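Local structure of HK97 Family Phage Portal Protein (Corynebacterium diphtheriae, 3KDR) at residues T30-P35 / T59-M64; V48-G53 / G91-P96; D70-G75 / G127-H132; V76-L81 / V119-G124. The protein probably forms the twelve-subunit portal ring of an HK97-like phage, the channel through which DNA enters and leaves the capsid. All coordinates share one frame; numbering follows the deposited sequence.

Contact 1 (T30-P35 / T59-M64); sequences TVARTP and TPFHRM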
loop_
_atom_site.group_PDB
_atom_site.type_symbol
_atom_site.label_atom_id
_atom_site.label_comp_id
_atom_site.label_asym_id
_atom_site.label_seq_id
_atom_site.Cartn_x
_atom_site.Cartn_y
_atom_site.Cartn_z
ATOM N N THR C 30 26.271 28.118 -11.275
ATOM C CA THR C 30 25.561 29.086 -10.469
ATOM C C THR C 30 26.523 30.140 -9.985
ATOM O O THR C 30 26.260 31.297 -10.091
ATOM C CB THR C 30 24.906 28.369 -9.326
ATOM O OG1 THR C 30 24.090 27.337 -9.892
ATOM C CG2 THR C 30 24.054 29.290 -8.509
ATOM N N VAL C 31 27.660 29.700 -9.470
ATOM C CA VAL C 31 28.684 30.606 -9.039
ATOM C C VAL C 31 29.003 31.513 -10.168
ATOM O O VAL C 31 28.887 32.723 -10.015
ATOM C CB VAL C 31 29.975 29.895 -8.614
ATOM C CG1 VAL C 31 31.036 30.894 -8.391
ATOM C CG2 VAL C 31 29.728 29.083 -7.354
ATOM N N ALA C 32 29.367 30.936 -11.312
ATOM C CA ALA C 32 29.704 31.733 -12.495
ATOM C C ALA C 32 28.632 32.733 -12.871
ATOM O O ALA C 32 28.949 33.810 -13.248
ATOM C CB ALA C 32 30.016 30.880 -13.667
ATOM N N ARG C 33 27.369 32.418 -12.717
ATOM C CA ARG C 33 26.347 33.342 -13.169
ATOM C C ARG C 33 26.079 34.445 -12.186
ATOM O O ARG C 33 25.385 35.414 -12.474
ATOM C CB ARG C 33 25.054 32.609 -13.408
ATOM C CG ARG C 33 25.142 31.656 -14.529
ATOM C CD ARG C 33 23.836 30.972 -14.741
ATOM N NE ARG C 33 22.764 31.934 -14.625
ATOM C CZ ARG C 33 21.521 31.636 -14.254
ATOM N NH1 ARG C 33 21.160 30.363 -13.997
ATOM N NH2 ARG C 33 20.611 32.611 -14.182
ATOM N N THR C 34 26.619 34.313 -11.009
ATOM C CA THR C 34 26.203 35.204 -9.975
ATOM C C THR C 34 27.107 36.440 -9.929
ATOM O O THR C 34 28.313 36.332 -9.814
ATOM C CB THR C 34 26.249 34.486 -8.668
ATOM O OG1 THR C 34 25.480 33.284 -8.796
ATOM C CG2 THR C 34 25.699 35.369 -7.569
ATOM N N PRO C 35 26.518 37.612 -10.034
ATOM C CA PRO C 35 27.305 38.797 -10.104
ATOM C C PRO C 35 28.082 39.084 -8.836
ATOM O O PRO C 35 27.590 38.856 -7.741
ATOM C CB PRO C 35 26.250 39.896 -10.322
ATOM C CG PRO C 35 25.169 39.272 -10.927
ATOM C CD PRO C 35 25.107 37.909 -10.309
ATOM N N THR C 59 36.531 35.202 -20.803
ATOM C CA THR C 59 35.487 36.061 -20.228
ATOM C C THR C 59 35.395 35.951 -18.719
ATOM O O THR C 59 35.873 34.995 -18.086
ATOM C CB THR C 59 34.094 35.686 -20.700
ATOM O OG1 THR C 59 33.859 34.321 -20.366
ATOM C CG2 THR C 59 33.925 35.873 -22.232
ATOM N N PRO C 60 34.766 36.940 -18.113
ATOM C CA PRO C 60 34.662 36.907 -16.665
ATOM C C PRO C 60 33.830 35.747 -16.167
ATOM O O PRO C 60 34.035 35.313 -15.056
ATOM C CB PRO C 60 33.988 38.255 -16.349
ATOM C CG PRO C 60 34.417 39.118 -17.429
ATOM C CD PRO C 60 34.385 38.256 -18.632
ATOM N N PHE C 61 32.888 35.296 -16.990
ATOM C CA PHE C 61 32.061 34.136 -16.699
ATOM C C PHE C 61 32.918 32.898 -16.710
ATOM O O PHE C 61 32.877 32.106 -15.785
ATOM C CB PHE C 61 30.947 34.001 -17.750
ATOM C CG PHE C 61 30.146 32.726 -17.662
ATOM C CD1 PHE C 61 29.069 32.626 -16.801
ATOM C CD2 PHE C 61 30.466 31.618 -18.452
ATOM C CE1 PHE C 61 28.329 31.471 -16.736
ATOM C CE2 PHE C 61 29.719 30.443 -18.365
ATOM C CZ PHE C 61 28.658 30.387 -17.515
ATOM N N HIS C 62 33.707 32.704 -17.739
ATOM C CA HIS C 62 34.526 31.501 -17.753
ATOM C C HIS C 62 35.607 31.568 -16.675
ATOM O O HIS C 62 36.029 30.556 -16.132
ATOM C CB HIS C 62 35.055 31.199 -19.168
ATOM C CG HIS C 62 33.948 31.082 -20.221
ATOM N ND1 HIS C 62 33.264 29.897 -20.478
ATOM C CD2 HIS C 62 33.403 32.013 -21.062
ATOM C CE1 HIS C 62 32.375 30.106 -21.435
ATOM N NE2 HIS C 62 32.431 31.381 -21.802
ATOM N N ARG C 63 35.996 32.763 -16.273
ATOM C CA ARG C 63 37.012 32.865 -15.254
ATOM C C ARG C 63 36.448 32.336 -13.970
ATOM O O ARG C 63 37.102 31.628 -13.259
ATOM C CB ARG C 63 37.469 34.316 -15.125
ATOM C CG ARG C 63 38.335 34.556 -13.904
ATOM C CD ARG C 63 38.625 36.026 -13.610
ATOM N NE ARG C 63 37.425 36.803 -13.383
ATOM C CZ ARG C 63 37.371 38.136 -13.463
ATOM N NH1 ARG C 63 38.452 38.845 -13.745
ATOM N NH2 ARG C 63 36.234 38.776 -13.262
HETATM N N MSE C 64 35.219 32.689 -13.672
HETATM C CA MSE C 64 34.673 32.263 -12.429
HETATM C C MSE C 64 34.358 30.800 -12.504
HETATM O O MSE C 64 34.500 30.082 -11.548
HETATM C CB MSE C 64 33.407 33.056 -12.107
HETATM C CG MSE C 64 32.960 32.944 -10.625
HETATM SE SE MSE C 64 34.405 33.238 -9.372
HETATM C CE MSE C 64 34.270 35.166 -9.264
#
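This is a helix-helix contact of the phage portal protein fold: the C-terminal turn of helix 18-33 meets the first turn of helix 60-74. No hydrogen bond joins the two segments, and the union is apolar. The backbones come closest at Ala32 and Met64, whose CA atoms are 5.0 Å apart, a spacing allowed by the small alanine. Met64, present as selenomethionine, sets out with CG anti to its backbone N (chi1 -164°) and then bends at the next two torsions. Its CG reaches Val31 CG1 at 3.6 Å, the two side chains crossing at about a right angle, and the same CG rests 3.9 Å from Ala32 CA. Beyond the bend, the SE end leads away from helix 18-33; the side chain also packs on Ile266 of helix 247-270 and Phe286 of strand 284-286.

Aromatic contacts make up the second group. Phe61 also carries its CG anti to the backbone N (chi1 172°); its CB sets out alongside helix 18-33, and only the ring end comes nearer. The ring lies alongside Arg33, both side chains pointing the same way, and Arg33 and Phe61 also pack on Glu260 and Ser264, respectively, of a neighbouring subunit.

Each segment also has a side-chain bond of its own. Thr59 is the N-cap of helix 60-74, its OG1 modelled as accepting from His62 N, while Thr34 OG1 turns back to Thr30 O at the end of helix 18-33. At the Phe61 ring, CE1 touches Ala32 CB at 3.6 Å, and Arg33 CG meets CE1 in the ring plane at 3.9 Å.

Contact 2 (V48-G53 / G91-P96); sequences VAAPPG and GAIHIP. With SO4 (sulfate ion), chain I.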
loop_
_atom_site.group_PDB
_atom_site.type_symbol
_atom_site.label_atom_id
_atom_site.label_comp_id
_atom_site.label_asym_id
_atom_site.label_seq_id
_atom_site.Cartn_x
_atom_site.Cartn_y
_atom_site.Cartn_z
ATOM N N VAL C 48 36.462 42.635 -16.198
ATOM C CA VAL C 48 37.476 42.410 -17.198
ATOM C C VAL C 48 38.325 41.221 -16.777
ATOM O O VAL C 48 38.935 41.243 -15.730
ATOM C CB VAL C 48 38.387 43.664 -17.317
ATOM C CG1 VAL C 48 39.519 43.461 -18.249
ATOM C CG2 VAL C 48 37.612 44.775 -17.794
ATOM N N ALA C 49 38.358 40.170 -17.591
ATOM C CA ALA C 49 39.276 39.063 -17.334
ATOM C C ALA C 49 40.411 39.230 -18.318
ATOM O O ALA C 49 41.460 39.781 -17.988
ATOM C CB ALA C 49 38.607 37.765 -17.512
ATOM N N ALA C 50 40.188 38.812 -19.551
ATOM C CA ALA C 50 41.149 39.044 -20.610
ATOM C C ALA C 50 40.867 40.375 -21.202
ATOM O O ALA C 50 39.723 40.736 -21.460
ATOM C CB ALA C 50 41.023 38.038 -21.651
ATOM N N PRO C 51 41.915 41.117 -21.448
ATOM C CA PRO C 51 41.795 42.419 -22.108
ATOM C C PRO C 51 41.437 42.222 -23.561
ATOM O O PRO C 51 41.449 41.079 -24.044
ATOM C CB PRO C 51 43.185 43.017 -21.967
ATOM C CG PRO C 51 44.091 41.825 -21.670
ATOM C CD PRO C 51 43.254 40.871 -20.901
ATOM N N PRO C 52 41.089 43.299 -24.251
ATOM C CA PRO C 52 40.599 43.186 -25.608
ATOM C C PRO C 52 41.519 42.512 -26.637
ATOM O O PRO C 52 41.015 41.713 -27.459
ATOM C CB PRO C 52 40.323 44.630 -25.962
ATOM C CG PRO C 52 39.838 45.186 -24.694
ATOM C CD PRO C 52 40.633 44.542 -23.621
ATOM N N GLY C 53 42.827 42.810 -26.586
ATOM C CA GLY C 53 43.796 42.251 -27.553
ATOM C C GLY C 53 44.762 41.236 -26.957
ATOM O O GLY C 53 45.726 41.621 -26.294
ATOM N N GLY C 91 42.798 43.840 -14.506
ATOM C CA GLY C 91 42.137 42.655 -15.043
ATOM C C GLY C 91 42.788 41.407 -14.480
ATOM O O GLY C 91 43.906 41.484 -13.961
ATOM N N ALA C 92 42.106 40.277 -14.549
ATOM C CA ALA C 92 42.648 39.076 -13.976
ATOM C C ALA C 92 42.141 37.890 -14.774
ATOM O O ALA C 92 40.962 37.835 -15.139
ATOM C CB ALA C 92 42.229 38.963 -12.494
ATOM N N ILE C 93 43.011 36.930 -15.035
ATOM C CA ILE C 93 42.567 35.736 -15.683
ATOM C C ILE C 93 42.888 34.512 -14.879
ATOM O O ILE C 93 43.928 34.417 -14.273
ATOM C CB ILE C 93 43.192 35.541 -17.108
ATOM C CG1 ILE C 93 44.710 35.437 -17.046
ATOM C CG2 ILE C 93 42.770 36.624 -18.041
ATOM C CD1 ILE C 93 45.297 34.704 -18.253
ATOM N N HIS C 94 41.996 33.552 -14.933
ATOM C CA HIS C 94 42.241 32.261 -14.377
ATOM C C HIS C 94 43.213 31.525 -15.206
ATOM O O HIS C 94 43.106 31.525 -16.409
ATOM C CB HIS C 94 40.967 31.463 -14.402
ATOM C CG HIS C 94 41.168 30.014 -14.127
ATOM N ND1 HIS C 94 41.388 29.107 -15.129
ATOM C CD2 HIS C 94 41.176 29.315 -12.968
ATOM C CE1 HIS C 94 41.546 27.910 -14.598
ATOM N NE2 HIS C 94 41.424 28.009 -13.288
ATOM N N ILE C 95 44.138 30.848 -14.554
ATOM C CA ILE C 95 45.141 30.044 -15.250
ATOM C C ILE C 95 45.099 28.625 -14.717
ATOM O O ILE C 95 44.788 28.396 -13.549
ATOM C CB ILE C 95 46.533 30.599 -15.000
ATOM C CG1 ILE C 95 46.830 30.667 -13.491
ATOM C CG2 ILE C 95 46.621 31.948 -15.539
ATOM C CD1 ILE C 95 48.248 30.883 -13.152
ATOM N N PRO C 96 45.450 27.667 -15.542
ATOM C CA PRO C 96 45.210 26.260 -15.180
ATOM C C PRO C 96 46.108 25.797 -14.109
ATOM O O PRO C 96 47.195 26.349 -13.960
ATOM C CB PRO C 96 45.567 25.517 -16.462
ATOM C CG PRO C 96 45.340 26.537 -17.552
ATOM C CD PRO C 96 45.768 27.836 -16.960
HETATM S S SO4 I . 40.979 28.066 -18.340
HETATM O O1 SO4 I . 40.859 29.194 -17.410
HETATM O O2 SO4 I . 39.648 27.824 -18.919
HETATM O O3 SO4 I . 41.938 28.474 -19.390
HETATM O O4 SO4 I . 41.378 26.843 -17.598
#
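Val48 starts the contact with its carbonyl, whose O lies 3.6 Å from Gly91 CA in a CA-H...O contact. Arg63 NH1, from helix 60-74, is hydrogen-bonded to Ala92 O and weakly to Val48 O, so one guanidinium nitrogen bridges loop and strand. At Ala49 the backbones are nearest, with its CA 4.8 Å from that of Ala92. Ala49 CA also makes a CA-H...O contact with Ala92 O, while its own carbonyl O faces Ile93 CG2 at 3.4 Å. Ile93 holds CG1 in the crowded position between N and carbonyl carbon (chi1 61°), which sets CG2 beside its backbone N and against the loop; the rest of the chain leads away. Ala50 follows with CB 4.3 Å from the same Ile93 CG2, so this one methyl serves two alanines, and then the loop departs. Farther along the strand, His94 uses both ring nitrogens: O1 of a sulfate, probably from the crystallisation liquor, sits at the ring edge, near its plane, and accepts from ND1, and NE2 bonds Asp70 OD1. In this crystal the sulfate and Asp70 may favour a positively charged imidazole. With no backbone hydrogen bond between the segments, the loop is not an added strand: it is an irregular chain lying against the outer strand 89-95 of a three-stranded antiparallel sheet.

Contact 3 (D70-G75 / G127-H132); sequences DLLFNG and GGLLTH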
loop_
_atom_site.group_PDB
_atom_site.type_symbol
_atom_site.label_atom_id
_atom_site.label_comp_id
_atom_site.label_asym_id
_atom_site.label_seq_id
_atom_site.Cartn_x
_atom_site.Cartn_y
_atom_site.Cartn_z
ATOM N N ASP C 70 38.079 24.572 -10.202
ATOM C CA ASP C 70 39.366 24.312 -9.585
ATOM C C ASP C 70 39.210 24.055 -8.085
ATOM O O ASP C 70 39.763 23.140 -7.496
ATOM C CB ASP C 70 40.265 25.515 -9.776
ATOM C CG ASP C 70 41.211 25.390 -10.943
ATOM O OD1 ASP C 70 41.977 26.368 -11.141
ATOM O OD2 ASP C 70 41.209 24.357 -11.645
ATOM N N LEU C 71 38.420 24.894 -7.470
ATOM C CA LEU C 71 38.261 24.827 -6.039
ATOM C C LEU C 71 37.616 23.542 -5.649
ATOM O O LEU C 71 38.006 22.918 -4.711
ATOM C CB LEU C 71 37.385 25.981 -5.575
ATOM C CG LEU C 71 38.069 27.170 -4.926
ATOM C CD1 LEU C 71 39.574 27.204 -5.097
ATOM C CD2 LEU C 71 37.429 28.387 -5.487
ATOM N N LEU C 72 36.588 23.175 -6.372
ATOM C CA LEU C 72 35.803 22.001 -6.067
ATOM C C LEU C 72 36.576 20.702 -6.130
ATOM O O LEU C 72 36.503 19.904 -5.224
ATOM C CB LEU C 72 34.761 21.955 -7.127
ATOM C CG LEU C 72 33.532 21.101 -7.022
ATOM C CD1 LEU C 72 32.764 21.385 -5.769
ATOM C CD2 LEU C 72 32.712 21.503 -8.218
ATOM N N PHE C 73 37.275 20.501 -7.248
ATOM C CA PHE C 73 38.080 19.321 -7.489
ATOM C C PHE C 73 39.445 19.312 -6.891
ATOM O O PHE C 73 39.887 18.269 -6.429
ATOM C CB PHE C 73 38.247 19.125 -8.973
ATOM C CG PHE C 73 37.019 18.665 -9.624
ATOM C CD1 PHE C 73 36.659 17.342 -9.554
ATOM C CD2 PHE C 73 36.181 19.544 -10.252
ATOM C CE1 PHE C 73 35.520 16.899 -10.117
ATOM C CE2 PHE C 73 35.022 19.083 -10.832
ATOM C CZ PHE C 73 34.705 17.750 -10.766
ATOM N N ASN C 74 40.147 20.443 -6.933
ATOM C CA ASN C 74 41.535 20.473 -6.485
ATOM C C ASN C 74 41.783 21.239 -5.212
ATOM O O ASN C 74 42.829 21.155 -4.644
ATOM C CB ASN C 74 42.369 21.010 -7.597
ATOM C CG ASN C 74 42.652 19.980 -8.591
ATOM O OD1 ASN C 74 43.552 19.187 -8.396
ATOM N ND2 ASN C 74 41.861 19.936 -9.665
ATOM N N GLY C 75 40.823 21.998 -4.739
ATOM C CA GLY C 75 41.008 22.657 -3.438
ATOM C C GLY C 75 41.665 24.028 -3.481
ATOM O O GLY C 75 41.741 24.702 -2.447
ATOM N N GLY C 127 40.048 19.904 0.468
ATOM C CA GLY C 127 41.238 19.682 -0.313
ATOM C C GLY C 127 40.939 19.259 -1.713
ATOM O O GLY C 127 41.830 18.848 -2.448
ATOM N N GLY C 128 39.673 19.287 -2.078
ATOM C CA GLY C 128 39.289 18.891 -3.419
ATOM C C GLY C 128 38.753 17.485 -3.476
ATOM O O GLY C 128 39.285 16.556 -2.840
ATOM N N LEU C 129 37.701 17.331 -4.253
ATOM C CA LEU C 129 37.082 16.047 -4.439
ATOM C C LEU C 129 38.024 15.013 -5.049
ATOM O O LEU C 129 37.858 13.818 -4.851
ATOM C CB LEU C 129 35.896 16.192 -5.374
ATOM C CG LEU C 129 34.791 17.044 -4.793
ATOM C CD1 LEU C 129 33.797 17.215 -5.875
ATOM C CD2 LEU C 129 34.183 16.389 -3.543
ATOM N N LEU C 130 38.982 15.470 -5.830
ATOM C CA LEU C 130 39.972 14.558 -6.337
ATOM C C LEU C 130 40.799 13.994 -5.239
ATOM O O LEU C 130 41.318 12.938 -5.383
ATOM C CB LEU C 130 40.890 15.210 -7.344
ATOM C CG LEU C 130 40.219 15.489 -8.679
ATOM C CD1 LEU C 130 41.210 16.144 -9.563
ATOM C CD2 LEU C 130 39.631 14.232 -9.332
ATOM N N THR C 131 40.971 14.672 -4.133
ATOM C CA THR C 131 41.583 13.966 -3.018
ATOM C C THR C 131 40.474 13.145 -2.334
ATOM O O THR C 131 40.537 11.944 -2.226
ATOM C CB THR C 131 42.276 14.933 -2.030
ATOM O OG1 THR C 131 43.526 15.336 -2.568
ATOM C CG2 THR C 131 42.533 14.267 -0.743
ATOM N N HIS C 132 39.424 13.799 -1.886
ATOM C CA HIS C 132 38.548 13.140 -0.937
ATOM C C HIS C 132 37.668 12.099 -1.528
ATOM O O HIS C 132 37.411 11.093 -0.892
ATOM C CB HIS C 132 37.675 14.139 -0.234
ATOM C CG HIS C 132 38.437 15.163 0.524
ATOM N ND1 HIS C 132 39.382 14.840 1.467
ATOM C CD2 HIS C 132 38.386 16.511 0.483
ATOM C CE1 HIS C 132 39.881 15.951 1.974
ATOM N NE2 HIS C 132 39.294 16.979 1.394
#
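Two helix ends meet here: the C-terminal turn of helix 60-74 abuts the N-terminus of the short helix 129-132. Leu129 N donates to Leu72 O at 3.0 Å, and Leu130 N donates to Phe73 O at 3.0 Å. Both N-H groups lie in the carbonyl plane on a lone pair, and the bonds are fairly straight, at 166° and 157°. Gly128, the N-cap residue, crosses closest to the first helix, its CA making a CA-H...O contact with Leu72 O at 3.5 Å. Its own carbonyl O is gripped by Thr131 N and His132 N, closing the first turn, while Gly127 N donates to His132 NE2. Gly75, with positive phi, takes the chain out of helix 60-74 beside this glycine pair.

Leucines flank the paired backbones. Leu129 and Leu72 lie side by side, pointing the same way, with Leu129 CD1 4.1 Å from Leu72 CG. Leu130 crosses Phe73 obliquely and brings CG to the ring edge at CD1, 4.1 Å away; its CD1 reaches Asn74 ND2 at 3.8 Å. Helices 11-14 and 18-33 pack on Phe73 too. Carbonyls of the final turn of helix 60-74 thus accept from the first N-H groups of helix 129-132: a helix C-terminus abutting a helix N-terminus, with glycines, Gly75 and Gly128, where the backbones are too close for a side chain.

Contact 4 (V76-L81 / V119-G124); sequences VACWAL and VCIFVG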
loop_
_atom_site.group_PDB
_atom_site.type_symbol
_atom_site.label_atom_id
_atom_site.label_comp_id
_atom_site.label_asym_id
_atom_site.label_seq_id
_atom_site.Cartn_x
_atom_site.Cartn_y
_atom_site.Cartn_z
ATOM N N VAL C 76 42.124 24.440 -4.659
ATOM C CA VAL C 76 42.805 25.706 -4.812
ATOM C C VAL C 76 42.587 26.203 -6.197
ATOM O O VAL C 76 42.237 25.407 -7.055
ATOM C CB VAL C 76 44.285 25.527 -4.675
ATOM C CG1 VAL C 76 44.634 25.337 -3.262
ATOM C CG2 VAL C 76 44.697 24.354 -5.505
ATOM N N ALA C 77 42.810 27.502 -6.418
ATOM C CA ALA C 77 42.728 28.089 -7.770
ATOM C C ALA C 77 43.657 29.243 -7.814
ATOM O O ALA C 77 43.947 29.793 -6.778
ATOM C CB ALA C 77 41.341 28.547 -8.090
ATOM N N CYS C 78 44.128 29.603 -9.010
ATOM C CA CYS C 78 44.912 30.846 -9.219
ATOM C C CYS C 78 44.378 31.732 -10.308
ATOM O O CYS C 78 43.990 31.261 -11.389
ATOM C CB CYS C 78 46.315 30.503 -9.634
ATOM S SG CYS C 78 47.542 31.690 -9.211
ATOM N N TRP C 79 44.386 33.024 -10.031
ATOM C CA TRP C 79 44.197 34.048 -11.064
ATOM C C TRP C 79 45.543 34.676 -11.251
ATOM O O TRP C 79 46.248 34.894 -10.270
ATOM C CB TRP C 79 43.222 35.132 -10.586
ATOM C CG TRP C 79 41.831 34.723 -10.548
ATOM C CD1 TRP C 79 41.328 33.490 -10.803
ATOM C CD2 TRP C 79 40.736 35.542 -10.244
ATOM N NE1 TRP C 79 39.979 33.494 -10.696
ATOM C CE2 TRP C 79 39.582 34.745 -10.336
ATOM C CE3 TRP C 79 40.604 36.888 -9.937
ATOM C CZ2 TRP C 79 38.330 35.232 -10.096
ATOM C CZ3 TRP C 79 39.338 37.369 -9.688
ATOM C CH2 TRP C 79 38.221 36.544 -9.777
ATOM N N ALA C 80 45.909 34.966 -12.489
ATOM C CA ALA C 80 47.127 35.737 -12.762
ATOM C C ALA C 80 46.715 37.160 -12.999
ATOM O O ALA C 80 46.011 37.434 -13.949
ATOM C CB ALA C 80 47.840 35.209 -13.945
ATOM N N LEU C 81 47.151 38.059 -12.143
ATOM C CA LEU C 81 46.669 39.406 -12.197
ATOM C C LEU C 81 47.474 40.243 -13.171
ATOM O O LEU C 81 48.707 40.093 -13.241
ATOM C CB LEU C 81 46.765 40.057 -10.840
ATOM C CG LEU C 81 46.270 39.241 -9.668
ATOM C CD1 LEU C 81 46.507 40.083 -8.481
ATOM C CD2 LEU C 81 44.798 38.895 -9.774
ATOM N N VAL C 119 49.763 37.677 -8.722
ATOM C CA VAL C 119 48.977 36.466 -8.661
ATOM C C VAL C 119 47.971 36.549 -7.545
ATOM O O VAL C 119 48.230 37.198 -6.556
ATOM C CB VAL C 119 49.964 35.282 -8.429
ATOM C CG1 VAL C 119 49.958 34.830 -7.001
ATOM C CG2 VAL C 119 49.676 34.164 -9.361
ATOM N N CYS C 120 46.830 35.886 -7.685
ATOM C CA CYS C 120 45.884 35.746 -6.551
ATOM C C CYS C 120 45.375 34.357 -6.391
ATOM O O CYS C 120 44.757 33.837 -7.292
ATOM C CB CYS C 120 44.684 36.621 -6.747
ATOM S SG CYS C 120 43.351 36.441 -5.537
ATOM N N ILE C 121 45.630 33.761 -5.240
ATOM C CA ILE C 121 45.386 32.353 -5.068
ATOM C C ILE C 121 44.279 32.154 -4.099
ATOM O O ILE C 121 44.341 32.722 -3.034
ATOM C CB ILE C 121 46.603 31.652 -4.529
ATOM C CG1 ILE C 121 47.592 31.492 -5.667
ATOM C CG2 ILE C 121 46.222 30.271 -3.917
ATOM C CD1 ILE C 121 48.968 31.142 -5.199
ATOM N N PHE C 122 43.320 31.303 -4.449
ATOM C CA PHE C 122 42.131 31.056 -3.675
ATOM C C PHE C 122 42.199 29.693 -3.022
ATOM O O PHE C 122 42.541 28.735 -3.661
ATOM C CB PHE C 122 40.962 30.998 -4.599
ATOM C CG PHE C 122 40.670 32.261 -5.299
ATOM C CD1 PHE C 122 39.771 33.141 -4.756
ATOM C CD2 PHE C 122 41.212 32.551 -6.529
ATOM C CE1 PHE C 122 39.426 34.307 -5.385
ATOM C CE2 PHE C 122 40.868 33.727 -7.172
ATOM C CZ PHE C 122 39.977 34.595 -6.590
ATOM N N VAL C 123 41.797 29.603 -1.765
ATOM C CA VAL C 123 41.759 28.325 -1.036
ATOM C C VAL C 123 40.318 27.889 -0.835
ATOM O O VAL C 123 39.492 28.661 -0.405
ATOM C CB VAL C 123 42.375 28.484 0.340
ATOM C CG1 VAL C 123 42.182 27.270 1.155
ATOM C CG2 VAL C 123 43.841 28.831 0.227
ATOM N N GLY C 124 40.009 26.641 -1.129
ATOM C CA GLY C 124 38.623 26.233 -1.193
ATOM C C GLY C 124 38.030 25.970 0.150
ATOM O O GLY C 124 38.423 26.577 1.095
#
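Trp79 and Phe122 both set CG anti to the carbonyl carbon, beside the backbone N (chi1 -74° and -64°), and so lean over the same sheet face from adjacent strands. The Phe122 edge points at one face of the indole: a T-shaped pair with the Phe122 ring and the five-membered ring of Trp79 4.7 Å apart at their centroids, the planes at 67°. Phe122 CE2 leads, 3.6 Å from Trp79 CE2. Arg63 makes a cation-pi contact on the opposite indole face, and NE1 is hydrogen-bonded to Thr67 OG1, which helps fix the rotation of the ring. Ile266, Arg269 and Leu270 of helix 247-270 pack on Phe122.

The strands are antiparallel neighbours, 76-83 being the central one of a three-stranded sheet in the order 89-95, 76-83, 119-123. Ala77 and Phe122 form one hydrogen-bonded pair, with Ala77 N to Phe122 O at 3.0 Å and Phe122 N to Ala77 O at 2.8 Å. Trp79 and Cys120 form the other, with Trp79 N to Cys120 O at 2.9 Å and Cys120 N to Trp79 O at 2.8 Å, all four donors in the carbonyl planes.

On the face carrying Val76, Cys78 and Ala80, Cys78 SG stands anti to its backbone N and touches both Val119 CG2 and Ile121 CG1, 3.5 Å from the latter. Ile121 and Val123 also pack on Thr56 of a neighbouring subunit. On the aromatic side, Leu81 points toward strand 119-123, and its CD2 lies 3.8 Å from Cys120 CB.

In the fold
Helix 60-74 ties the set together: contact 1 uses its start and contact 3 its end, with centres about 19 Å apart, and strand 76-83 of contact 4 follows directly. Contacts 2 and 4 reach the same antiparallel sheet, with centres about 13 Å apart, joined by backbone bonds from Ile93 to Ala80 and from Ile95 to Cys78. Along the chain contact 1 closes before contacts 3 and 4 open, contact 4 is nested within the loop of contact 3, and contact 2 alternates with the others. Arg63 links contacts 1, 2 and 4; Asp70 links contacts 2 and 3 through His94. The sheet is thereby fastened along helix 60-74 within the portal subunit.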